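Guanine nucleotide exchange protein (Legionella pneumophila, PDB 1XSZ) probably acts as a guanine nucleotide exchange factor for ADP-ribosylation factor (Arf) GTPases, pairing a Sec7 domain with a capping domain over the active site. Local coordinates at residues N41-H49 with Q73-M82; R94-E105 with K192-P203. All coordinates share one frame; numbering follows the deposited sequence. Where two conformers were deposited one is given.

Contact 1: N41-H49 with Q73-M82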
loop_
_atom_site.group_PDB
_atom_site.type_symbol
_atom_site.label_atom_id
_atom_site.label_comp_id
_atom_site.label_asym_id
_atom_site.label_seq_id
_atom_site.Cartn_x
_atom_site.Cartn_y
_atom_site.Cartn_z
ATOM N N ASN A 41 -1.006 -16.391 14.134
ATOM C CA ASN A 41 -1.630 -15.553 13.113
ATOM C C ASN A 41 -3.071 -15.158 13.409
ATOM O O ASN A 41 -3.454 -14.006 13.203
ATOM C CB ASN A 41 -1.532 -16.225 11.743
ATOM C CG ASN A 41 -0.094 -16.462 11.320
ATOM O OD1 ASN A 41 0.802 -15.693 11.675
ATOM N ND2 ASN A 41 0.132 -17.520 10.551
ATOM N N GLU A 42 -3.873 -16.096 13.894
ATOM C CA GLU A 42 -5.258 -15.782 14.212
ATOM C C GLU A 42 -5.322 -14.881 15.443
ATOM O O GLU A 42 -6.207 -14.031 15.560
ATOM C CB GLU A 42 -6.058 -17.068 14.455
ATOM C CG GLU A 42 -6.156 -17.970 13.227
ATOM C CD GLU A 42 -5.092 -19.055 13.191
ATOM O OE1 GLU A 42 -3.907 -18.759 13.457
ATOM O OE2 GLU A 42 -5.442 -20.215 12.883
ATOM N N GLU A 43 -4.368 -15.057 16.352
ATOM C CA GLU A 43 -4.329 -14.261 17.569
ATOM C C GLU A 43 -3.936 -12.810 17.275
ATOM O O GLU A 43 -4.475 -11.884 17.870
ATOM C CB GLU A 43 -3.355 -14.880 18.576
ATOM C CG GLU A 43 -3.597 -14.418 20.002
ATOM C CD GLU A 43 -4.948 -14.867 20.546
ATOM O OE1 GLU A 43 -5.488 -14.178 21.434
ATOM O OE2 GLU A 43 -5.466 -15.911 20.095
ATOM N N ILE A 44 -2.984 -12.615 16.367
ATOM C CA ILE A 44 -2.576 -11.262 16.009
ATOM C C ILE A 44 -3.774 -10.552 15.370
ATOM O O ILE A 44 -4.096 -9.417 15.719
ATOM C CB ILE A 44 -1.396 -11.279 15.016
ATOM C CG1 ILE A 44 -0.150 -11.852 15.700
ATOM C CG2 ILE A 44 -1.133 -9.870 14.489
ATOM C CD1 ILE A 44 0.998 -12.124 14.747
ATOM N N ALA A 45 -4.442 -11.234 14.446
ATOM C CA ALA A 45 -5.603 -10.660 13.774
ATOM C C ALA A 45 -6.700 -10.307 14.773
ATOM O O ALA A 45 -7.303 -9.239 14.688
ATOM C CB ALA A 45 -6.136 -11.632 12.726
ATOM N N GLU A 46 -6.955 -11.200 15.723
ATOM C CA GLU A 46 -7.985 -10.946 16.721
ATOM C C GLU A 46 -7.620 -9.757 17.604
ATOM O O GLU A 46 -8.491 -8.985 17.994
ATOM C CB GLU A 46 -8.205 -12.194 17.584
ATOM C CG GLU A 46 -9.332 -12.071 18.606
ATOM C CD GLU A 46 -10.687 -11.832 17.966
ATOM O OE1 GLU A 46 -11.034 -12.556 17.007
ATOM O OE2 GLU A 46 -11.417 -10.929 18.430
ATOM N N PHE A 47 -6.333 -9.604 17.906
ATOM C CA PHE A 47 -5.883 -8.492 18.737
ATOM C C PHE A 47 -6.130 -7.168 18.009
ATOM O O PHE A 47 -6.548 -6.188 18.617
ATOM C CB PHE A 47 -4.392 -8.631 19.066
ATOM C CG PHE A 47 -3.947 -7.780 20.227
ATOM C CD1 PHE A 47 -4.242 -8.159 21.536
ATOM C CD2 PHE A 47 -3.260 -6.590 20.015
ATOM C CE1 PHE A 47 -3.857 -7.363 22.616
ATOM C CE2 PHE A 47 -2.871 -5.787 21.091
ATOM C CZ PHE A 47 -3.171 -6.175 22.392
ATOM N N PHE A 48 -5.868 -7.146 16.706
ATOM C CA PHE A 48 -6.087 -5.941 15.906
ATOM C C PHE A 48 -7.559 -5.528 15.981
ATOM O O PHE A 48 -7.876 -4.346 16.116
ATOM C CB PHE A 48 -5.713 -6.196 14.443
ATOM C CG PHE A 48 -4.230 -6.281 14.179
ATOM C CD1 PHE A 48 -3.771 -6.826 12.987
ATOM C CD2 PHE A 48 -3.299 -5.784 15.090
ATOM C CE1 PHE A 48 -2.411 -6.878 12.696
ATOM C CE2 PHE A 48 -1.933 -5.831 14.807
ATOM C CZ PHE A 48 -1.490 -6.377 13.608
ATOM N N HIS A 49 -8.457 -6.503 15.874
ATOM C CA HIS A 49 -9.887 -6.220 15.951
ATOM C C HIS A 49 -10.287 -5.778 17.358
ATOM O O HIS A 49 -10.951 -4.756 17.536
ATOM C CB HIS A 49 -10.699 -7.462 15.565
ATOM C CG HIS A 49 -10.859 -7.651 14.089
ATOM N ND1 HIS A 49 -10.570 -8.839 13.454
ATOM C CD2 HIS A 49 -11.320 -6.815 13.129
ATOM C CE1 HIS A 49 -10.850 -8.728 12.168
ATOM N NE2 HIS A 49 -11.307 -7.509 11.944
ATOM N N GLN A 73 -0.875 -14.189 6.054
ATOM C CA GLN A 73 -1.668 -15.153 6.806
ATOM C C GLN A 73 -2.510 -14.414 7.840
ATOM O O GLN A 73 -3.670 -14.755 8.071
ATOM C CB GLN A 73 -0.766 -16.169 7.512
ATOM C CG GLN A 73 -0.081 -17.145 6.571
ATOM C CD GLN A 73 0.763 -18.165 7.311
ATOM O OE1 GLN A 73 1.730 -17.813 7.989
ATOM N NE2 GLN A 73 0.400 -19.435 7.187
ATOM N N VAL A 74 -1.927 -13.394 8.466
ATOM C CA VAL A 74 -2.665 -12.629 9.459
ATOM C C VAL A 74 -3.826 -11.888 8.798
ATOM O O VAL A 74 -4.918 -11.810 9.360
ATOM C CB VAL A 74 -1.743 -11.626 10.199
ATOM C CG1 VAL A 74 -2.570 -10.733 11.112
ATOM C CG2 VAL A 74 -0.709 -12.395 11.027
ATOM N N LEU A 75 -3.593 -11.342 7.608
ATOM C CA LEU A 75 -4.655 -10.636 6.903
ATOM C C LEU A 75 -5.805 -11.587 6.575
ATOM O O LEU A 75 -6.973 -11.226 6.709
ATOM C CB LEU A 75 -4.122 -10.000 5.612
ATOM C CG LEU A 75 -5.193 -9.356 4.717
ATOM C CD1 LEU A 75 -5.959 -8.300 5.498
ATOM C CD2 LEU A 75 -4.547 -8.744 3.483
ATOM N N LYS A 76 -5.479 -12.800 6.139
ATOM C CA LYS A 76 -6.523 -13.758 5.805
ATOM C C LYS A 76 -7.385 -14.026 7.036
ATOM O O LYS A 76 -8.610 -14.082 6.944
ATOM C CB LYS A 76 -5.910 -15.064 5.290
ATOM C CG LYS A 76 -6.920 -15.968 4.597
ATOM C CD LYS A 76 -6.262 -17.188 3.975
ATOM C CE LYS A 76 -7.275 -18.005 3.190
ATOM N NZ LYS A 76 -8.457 -18.359 4.022
ATOM N N ALA A 77 -6.746 -14.174 8.192
ATOM C CA ALA A 77 -7.482 -14.422 9.426
ATOM C C ALA A 77 -8.290 -13.185 9.813
ATOM O O ALA A 77 -9.450 -13.287 10.211
ATOM C CB ALA A 77 -6.519 -14.789 10.551
ATOM N N PHE A 78 -7.675 -12.013 9.677
ATOM C CA PHE A 78 -8.320 -10.749 10.012
ATOM C C PHE A 78 -9.611 -10.559 9.225
ATOM O O PHE A 78 -10.649 -10.214 9.785
ATOM C CB PHE A 78 -7.346 -9.596 9.733
ATOM C CG PHE A 78 -7.887 -8.233 10.075
ATOM C CD1 PHE A 78 -8.527 -7.458 9.114
ATOM C CD2 PHE A 78 -7.733 -7.712 11.357
ATOM C CE1 PHE A 78 -9.003 -6.189 9.424
ATOM C CE2 PHE A 78 -8.204 -6.445 11.680
ATOM C CZ PHE A 78 -8.841 -5.679 10.712
ATOM N N THR A 79 -9.550 -10.795 7.923
ATOM C CA THR A 79 -10.729 -10.641 7.088
ATOM C C THR A 79 -11.757 -11.752 7.330
ATOM O O THR A 79 -12.962 -11.512 7.269
ATOM C CB THR A 79 -10.323 -10.588 5.611
ATOM O OG1 THR A 79 -9.405 -9.502 5.426
ATOM C CG2 THR A 79 -11.538 -10.362 4.728
ATOM N N SER A 80 -11.276 -12.958 7.614
ATOM C CA SER A 80 -12.162 -14.089 7.872
ATOM C C SER A 80 -12.960 -13.875 9.153
ATOM O O SER A 80 -14.055 -14.416 9.313
ATOM C CB SER A 80 -11.351 -15.381 7.981
ATOM O OG SER A 80 -10.726 -15.693 6.750
ATOM N N GLN A 81 -12.409 -13.078 10.064
ATOM C CA GLN A 81 -13.066 -12.793 11.334
ATOM C C GLN A 81 -14.168 -11.748 11.204
ATOM O O GLN A 81 -14.863 -11.441 12.175
ATOM C CB GLN A 81 -12.021 -12.357 12.369
ATOM C CG GLN A 81 -11.075 -13.487 12.761
ATOM C CD GLN A 81 -9.829 -13.008 13.479
ATOM O OE1 GLN A 81 -9.615 -11.809 13.652
ATOM N NE2 GLN A 81 -8.992 -13.952 13.896
ATOM N N MET A 82 -14.326 -11.202 10.001
ATOM C CA MET A 82 -15.363 -10.210 9.737
ATOM C C MET A 82 -16.589 -10.940 9.201
ATOM O O MET A 82 -16.460 -11.924 8.477
ATOM C CB MET A 82 -14.873 -9.188 8.709
ATOM C CG MET A 82 -13.707 -8.345 9.204
ATOM S SD MET A 82 -13.085 -7.185 7.970
ATOM C CE MET A 82 -14.343 -5.924 8.016
#
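The imidazole of H49 lies flat over the ring of F78 in an offset stack, with centroids 3.8 Å apart and planes only 8° from parallel. CE2 of F78 sits over the centre of the imidazole, while NE2 of H49 falls toward the rim of the phenyl face. In its own plane the imidazole points ND1 at OE1 of Q81, a hydrogen bond of 3.1 Å whose acceptor lies essentially in the ring plane. The amide of Q81 has a second task: NE2 donates to the backbone O of E42 at 3.2 Å, in the carbonyl plane and on a lone pair, with an N-H...O angle of 157°. Since E46 N also gives its helical bond to that oxygen, two donors grip E42 O. Both ends of the Q81 amide are thus occupied, which fixes its flip.

Between these polar points the helices come close, their axes 8.0 Å apart at a crossing angle of -53°. The small side chain of A45 permits this, its CB lying 3.8 Å from CB of F78 and touching A77 as well. V74 is a knob among N41, I44, A45 and F48; CG1, anti to the backbone N, meets CG2 of I44 at 3.8 Å. At the far end a weak bond runs from N41 ND2 to Q73 OE1, 3.0 Å long and bent.

Farther out, I26 of helix 22-35 packs on I44 and F48, and L64 of helix 57-64 on F48 and V74, so the pair belongs to the all-helical Sec7 fold. The two-ended Q81 amide and the imidazole orient each other, and the bond to OE1 implies that ND1 of H49 carries a proton.

Contact 2: R94-E105 with K192-P203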
loop_
_atom_site.group_PDB
_atom_site.type_symbol
_atom_site.label_atom_id
_atom_site.label_comp_id
_atom_site.label_asym_id
_atom_site.label_seq_id
_atom_site.Cartn_x
_atom_site.Cartn_y
_atom_site.Cartn_z
ATOM N N ARG A 94 -17.941 -1.760 1.363
ATOM C CA ARG A 94 -17.899 -0.481 2.069
ATOM C C ARG A 94 -17.453 -0.698 3.511
ATOM O O ARG A 94 -16.607 0.034 4.030
ATOM C CB ARG A 94 -19.271 0.199 2.052
ATOM C CG ARG A 94 -19.249 1.606 2.637
ATOM C CD ARG A 94 -20.586 2.310 2.439
ATOM N NE ARG A 94 -20.508 3.742 2.722
ATOM C CZ ARG A 94 -20.374 4.264 3.937
ATOM N NH1 ARG A 94 -20.306 3.473 4.999
ATOM N NH2 ARG A 94 -20.309 5.579 4.090
ATOM N N THR A 95 -18.025 -1.706 4.159
ATOM C CA THR A 95 -17.670 -2.015 5.538
ATOM C C THR A 95 -16.192 -2.378 5.641
ATOM O O THR A 95 -15.485 -1.930 6.548
ATOM C CB THR A 95 -18.531 -3.177 6.062
ATOM O OG1 THR A 95 -19.903 -2.761 6.106
ATOM C CG2 THR A 95 -18.075 -3.596 7.453
ATOM N N PHE A 96 -15.721 -3.179 4.695
ATOM C CA PHE A 96 -14.330 -3.597 4.681
ATOM C C PHE A 96 -13.389 -2.396 4.526
ATOM O O PHE A 96 -12.478 -2.204 5.333
ATOM C CB PHE A 96 -14.109 -4.597 3.539
ATOM C CG PHE A 96 -12.682 -5.049 3.387
ATOM C CD1 PHE A 96 -11.832 -4.426 2.472
ATOM C CD2 PHE A 96 -12.186 -6.092 4.164
ATOM C CE1 PHE A 96 -10.500 -4.846 2.338
ATOM C CE2 PHE A 96 -10.862 -6.517 4.039
ATOM C CZ PHE A 96 -10.018 -5.891 3.122
ATOM N N LEU A 97 -13.617 -1.579 3.506
ATOM C CA LEU A 97 -12.739 -0.435 3.276
ATOM C C LEU A 97 -12.714 0.566 4.424
ATOM O O LEU A 97 -11.664 1.136 4.730
ATOM C CB LEU A 97 -13.123 0.269 1.972
ATOM C CG LEU A 97 -12.926 -0.579 0.712
ATOM C CD1 LEU A 97 -13.552 0.131 -0.471
ATOM C CD2 LEU A 97 -11.438 -0.846 0.483
ATOM N N LYS A 98 -13.857 0.772 5.072
ATOM C CA LYS A 98 -13.949 1.721 6.181
ATOM C C LYS A 98 -13.257 1.223 7.454
ATOM O O LYS A 98 -13.017 1.998 8.383
ATOM C CB LYS A 98 -15.430 2.033 6.455
ATOM C CG LYS A 98 -15.701 2.924 7.659
ATOM C CD LYS A 98 -17.186 3.265 7.755
ATOM C CE LYS A 98 -18.045 2.013 7.857
ATOM N NZ LYS A 98 -17.743 1.227 9.088
ATOM N N THR A 99 -12.918 -0.061 7.485
ATOM C CA THR A 99 -12.266 -0.676 8.640
ATOM C C THR A 99 -10.811 -0.237 8.836
ATOM O O THR A 99 -10.293 -0.251 9.954
ATOM C CB THR A 99 -12.286 -2.224 8.512
ATOM O OG1 THR A 99 -13.643 -2.683 8.449
ATOM C CG2 THR A 99 -11.593 -2.877 9.703
ATOM N N PHE A 100 -10.165 0.180 7.754
ATOM C CA PHE A 100 -8.755 0.550 7.808
ATOM C C PHE A 100 -8.408 2.018 7.677
ATOM O O PHE A 100 -9.212 2.838 7.241
ATOM C CB PHE A 100 -7.982 -0.116 6.658
ATOM C CG PHE A 100 -8.221 -1.588 6.505
ATOM C CD1 PHE A 100 -9.300 -2.072 5.766
ATOM C CD2 PHE A 100 -7.337 -2.497 7.068
ATOM C CE1 PHE A 100 -9.488 -3.446 5.597
ATOM C CE2 PHE A 100 -7.514 -3.867 6.906
ATOM C CZ PHE A 100 -8.594 -4.344 6.167
ATOM N N LYS A 101 -7.178 2.322 8.082
ATOM C CA LYS A 101 -6.592 3.626 7.824
ATOM C C LYS A 101 -5.817 3.045 6.638
ATOM O O LYS A 101 -4.773 2.391 6.783
ATOM C CB LYS A 101 -5.667 4.088 8.951
ATOM C CG LYS A 101 -6.442 4.749 10.085
ATOM C CD LYS A 101 -5.562 5.624 10.961
ATOM C CE LYS A 101 -6.387 6.361 12.007
ATOM N NZ LYS A 101 -5.538 7.272 12.821
ATOM N N LEU A 102 -6.399 3.221 5.460
ATOM C CA LEU A 102 -5.863 2.641 4.241
ATOM C C LEU A 102 -4.487 3.094 3.819
ATOM O O LEU A 102 -4.171 4.283 3.868
ATOM C CB LEU A 102 -6.838 2.894 3.090
ATOM C CG LEU A 102 -8.221 2.237 3.208
ATOM C CD1 LEU A 102 -9.200 2.917 2.264
ATOM C CD2 LEU A 102 -8.111 0.749 2.925
ATOM N N PRO A 103 -3.628 2.144 3.426
ATOM C CA PRO A 103 -2.287 2.541 2.993
ATOM C C PRO A 103 -2.418 3.411 1.742
ATOM O O PRO A 103 -3.393 3.298 0.998
ATOM C CB PRO A 103 -1.604 1.204 2.707
ATOM C CG PRO A 103 -2.753 0.283 2.379
ATOM C CD PRO A 103 -3.789 0.681 3.390
ATOM N N GLY A 104 -1.443 4.287 1.519
ATOM C CA GLY A 104 -1.483 5.152 0.354
ATOM C C GLY A 104 -0.584 4.623 -0.746
ATOM O O GLY A 104 -0.149 5.375 -1.616
ATOM N N GLU A 105 -0.316 3.321 -0.707
ATOM C CA GLU A 105 0.541 2.655 -1.683
ATOM C C GLU A 105 -0.283 1.640 -2.460
ATOM O O GLU A 105 -0.985 0.820 -1.871
ATOM C CB GLU A 105 1.689 1.959 -0.963
ATOM C CG GLU A 105 2.565 2.919 -0.165
ATOM C CD GLU A 105 3.439 2.193 0.826
ATOM O OE1 GLU A 105 4.372 1.488 0.399
ATOM O OE2 GLU A 105 3.180 2.315 2.042
ATOM N N LYS A 192 -24.634 5.929 -2.497
ATOM C CA LYS A 192 -23.867 6.043 -1.263
ATOM C C LYS A 192 -22.384 5.780 -1.514
ATOM O O LYS A 192 -21.964 4.636 -1.651
ATOM C CB LYS A 192 -24.415 5.042 -0.243
ATOM C CG LYS A 192 -23.803 5.140 1.145
ATOM C CD LYS A 192 -24.443 4.122 2.080
ATOM C CE LYS A 192 -23.857 4.205 3.476
ATOM N NZ LYS A 192 -24.525 3.254 4.408
ATOM N N PRO A 193 -21.578 6.846 -1.571
ATOM C CA PRO A 193 -20.144 6.680 -1.807
ATOM C C PRO A 193 -19.463 5.870 -0.713
ATOM O O PRO A 193 -20.001 5.699 0.387
ATOM C CB PRO A 193 -19.624 8.117 -1.828
ATOM C CG PRO A 193 -20.816 8.919 -2.269
ATOM C CD PRO A 193 -21.938 8.274 -1.502
ATOM N N PHE A 194 -18.284 5.350 -1.025
ATOM C CA PHE A 194 -17.496 4.620 -0.043
ATOM C C PHE A 194 -16.896 5.620 0.937
ATOM O O PHE A 194 -16.711 6.789 0.603
ATOM C CB PHE A 194 -16.315 3.889 -0.696
ATOM C CG PHE A 194 -16.686 2.629 -1.425
ATOM C CD1 PHE A 194 -17.578 1.715 -0.870
ATOM C CD2 PHE A 194 -16.091 2.324 -2.643
ATOM C CE1 PHE A 194 -17.868 0.517 -1.521
ATOM C CE2 PHE A 194 -16.373 1.130 -3.299
ATOM C CZ PHE A 194 -17.265 0.223 -2.736
ATOM N N GLU A 195 -16.608 5.155 2.146
ATOM C CA GLU A 195 -15.943 5.993 3.137
ATOM C C GLU A 195 -14.491 5.527 3.041
ATOM O O GLU A 195 -14.174 4.384 3.367
ATOM C CB GLU A 195 -16.477 5.740 4.548
ATOM C CG GLU A 195 -15.759 6.584 5.600
ATOM C CD GLU A 195 -16.249 6.334 7.012
ATOM O OE1 GLU A 195 -17.473 6.408 7.239
ATOM O OE2 GLU A 195 -15.405 6.073 7.898
ATOM N N LEU A 196 -13.616 6.409 2.574
ATOM C CA LEU A 196 -12.209 6.062 2.403
ATOM C C LEU A 196 -11.317 6.973 3.226
ATOM O O LEU A 196 -11.273 8.185 3.003
ATOM C CB LEU A 196 -11.827 6.167 0.925
ATOM C CG LEU A 196 -12.673 5.341 -0.046
ATOM C CD1 LEU A 196 -12.301 5.709 -1.479
ATOM C CD2 LEU A 196 -12.463 3.858 0.215
ATOM N N ASN A 197 -10.613 6.382 4.182
ATOM C CA ASN A 197 -9.718 7.133 5.053
ATOM C C ASN A 197 -8.297 6.618 4.850
ATOM O O ASN A 197 -7.944 5.546 5.332
ATOM C CB ASN A 197 -10.153 6.948 6.511
ATOM C CG ASN A 197 -11.601 7.357 6.747
ATOM O OD1 ASN A 197 -12.382 6.611 7.343
ATOM N ND2 ASN A 197 -11.963 8.544 6.283
ATOM N N PHE A 198 -7.490 7.382 4.122
ATOM C CA PHE A 198 -6.110 6.993 3.854
ATOM C C PHE A 198 -5.128 7.597 4.840
ATOM O O PHE A 198 -5.391 8.645 5.434
ATOM C CB PHE A 198 -5.691 7.433 2.446
ATOM C CG PHE A 198 -6.410 6.715 1.345
ATOM C CD1 PHE A 198 -7.579 7.240 0.795
ATOM C CD2 PHE A 198 -5.937 5.497 0.874
ATOM C CE1 PHE A 198 -8.260 6.556 -0.206
ATOM C CE2 PHE A 198 -6.611 4.804 -0.128
ATOM C CZ PHE A 198 -7.777 5.336 -0.669
ATOM N N VAL A 199 -3.994 6.927 5.014
ATOM C CA VAL A 199 -2.940 7.435 5.885
ATOM C C VAL A 199 -2.422 8.709 5.214
ATOM O O VAL A 199 -2.470 8.828 3.993
ATOM C CB VAL A 199 -1.770 6.425 6.012
ATOM C CG1 VAL A 199 -2.260 5.134 6.638
ATOM C CG2 VAL A 199 -1.162 6.142 4.639
ATOM N N LYS A 200 -1.931 9.662 6.001
ATOM C CA LYS A 200 -1.415 10.900 5.422
ATOM C C LYS A 200 0.028 10.733 4.956
ATOM O O LYS A 200 0.486 11.451 4.067
ATOM C CB LYS A 200 -1.514 12.054 6.428
ATOM C CG LYS A 200 -0.768 11.832 7.730
ATOM C CD LYS A 200 -0.923 13.023 8.671
ATOM C CE LYS A 200 -2.383 13.251 9.046
ATOM N NZ LYS A 200 -2.548 14.427 9.948
ATOM N N THR A 201 0.731 9.772 5.553
ATOM C CA THR A 201 2.122 9.498 5.198
ATOM C C THR A 201 2.355 7.996 5.092
ATOM O O THR A 201 1.643 7.203 5.709
ATOM C CB THR A 201 3.100 10.059 6.254
ATOM O OG1 THR A 201 2.871 9.411 7.511
ATOM C CG2 THR A 201 2.910 11.562 6.422
ATOM N N SER A 202 3.365 7.609 4.317
ATOM C CA SER A 202 3.699 6.199 4.129
ATOM C C SER A 202 5.112 5.898 4.628
ATOM O O SER A 202 5.952 6.796 4.733
ATOM C CB SER A 202 3.592 5.829 2.647
ATOM O OG SER A 202 2.264 5.991 2.178
ATOM N N PRO A 203 5.392 4.631 4.952
ATOM C CA PRO A 203 6.721 4.248 5.438
ATOM C C PRO A 203 7.835 4.647 4.472
ATOM O O PRO A 203 7.658 4.615 3.251
ATOM C CB PRO A 203 6.618 2.727 5.587
ATOM C CG PRO A 203 5.159 2.509 5.852
ATOM C CD PRO A 203 4.485 3.467 4.913
HETATM O O HOH W 1 -16.075 2.426 2.591
HETATM O O HOH W 2 -21.040 7.555 2.217
HETATM O O HOH W 3 -20.030 7.329 6.590
HETATM O O HOH W 4 -11.003 3.720 5.216
HETATM O O HOH W 5 1.052 3.654 2.973
#
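In the conformer described, R94 reaches P193 with its side chain extended from CG to NE (chi1 -174°), and NE donates to P193 O at 3.1 Å with an N-H...O angle of 162°. CE of K192 lies over the centre of one guanidinium face, and CB of E195 approaches from the opposite face. Two waters meet NH2 at the edge: one returns to P193 O, the other to OE1 of E195, so the R94-E195 charge pair is bridged by solvent. One turn on, L97 puts CD1 over the middle of the F194 ring, a CH-pi contact 4.0 Å from the centroid and 10° off the normal, and also touches L196. K98 contributes its methylenes, CG lying 3.2 Å from OE2 of E195.

Beyond the helix, a water accepts from N197 N beside the carbonyls of L97 and F100. L102 then forms a single beta bridge with F198: L102 N donates to N197 O at 2.8 Å, and V199 N to L102 O at 2.9 Å. The L102 side chain lies across F198, CD1 over the ring face toward its rim, while P103 O meets the ring edge. G104 N donates to a water that also bonds to E105 OE2 and lies 2.8 Å from S202 OG. E105 OE2 touches P203 CD at 3.4 Å and forms a salt bridge with K108; its OE1 accepts from Q278 and Q299, two residues of the beta sheet.

The linker from helix 179-191 to strand 204-208 is therefore held along the Sec7 domain as it passes toward the capping domain. Two direct backbone bonds flank the L102-F198 bridge, R94 NE adds another at the start, and waters link further polar groups along the whole length; E105, meeting K108 and the two glutamines, probably remains ionised.

Contact 1 joins two helices within the Sec7 domain, its centre about 18 Å from the centre of the chain; contact 2 lies nearer, at about 10 Å, where the linker runs toward the capping domain. Both are partly buried. Helix 69-80 of contact 1 is followed directly by helix 89-98 of contact 2, and the contacts touch: F78 CE1 packs 3.7 Å from F100 CE2, and M82 CE 3.3 Å from T99 OG1. Contact 1 is mainly helix-helix side-chain packing with an imidazole-phenyl stack and a few amide and imidazole bonds; contact 2, mostly irregular chain, adds backbone-backbone bonds and bridging waters to its CH-pi and guanidinium contacts, burying 895 rather than 600 Å².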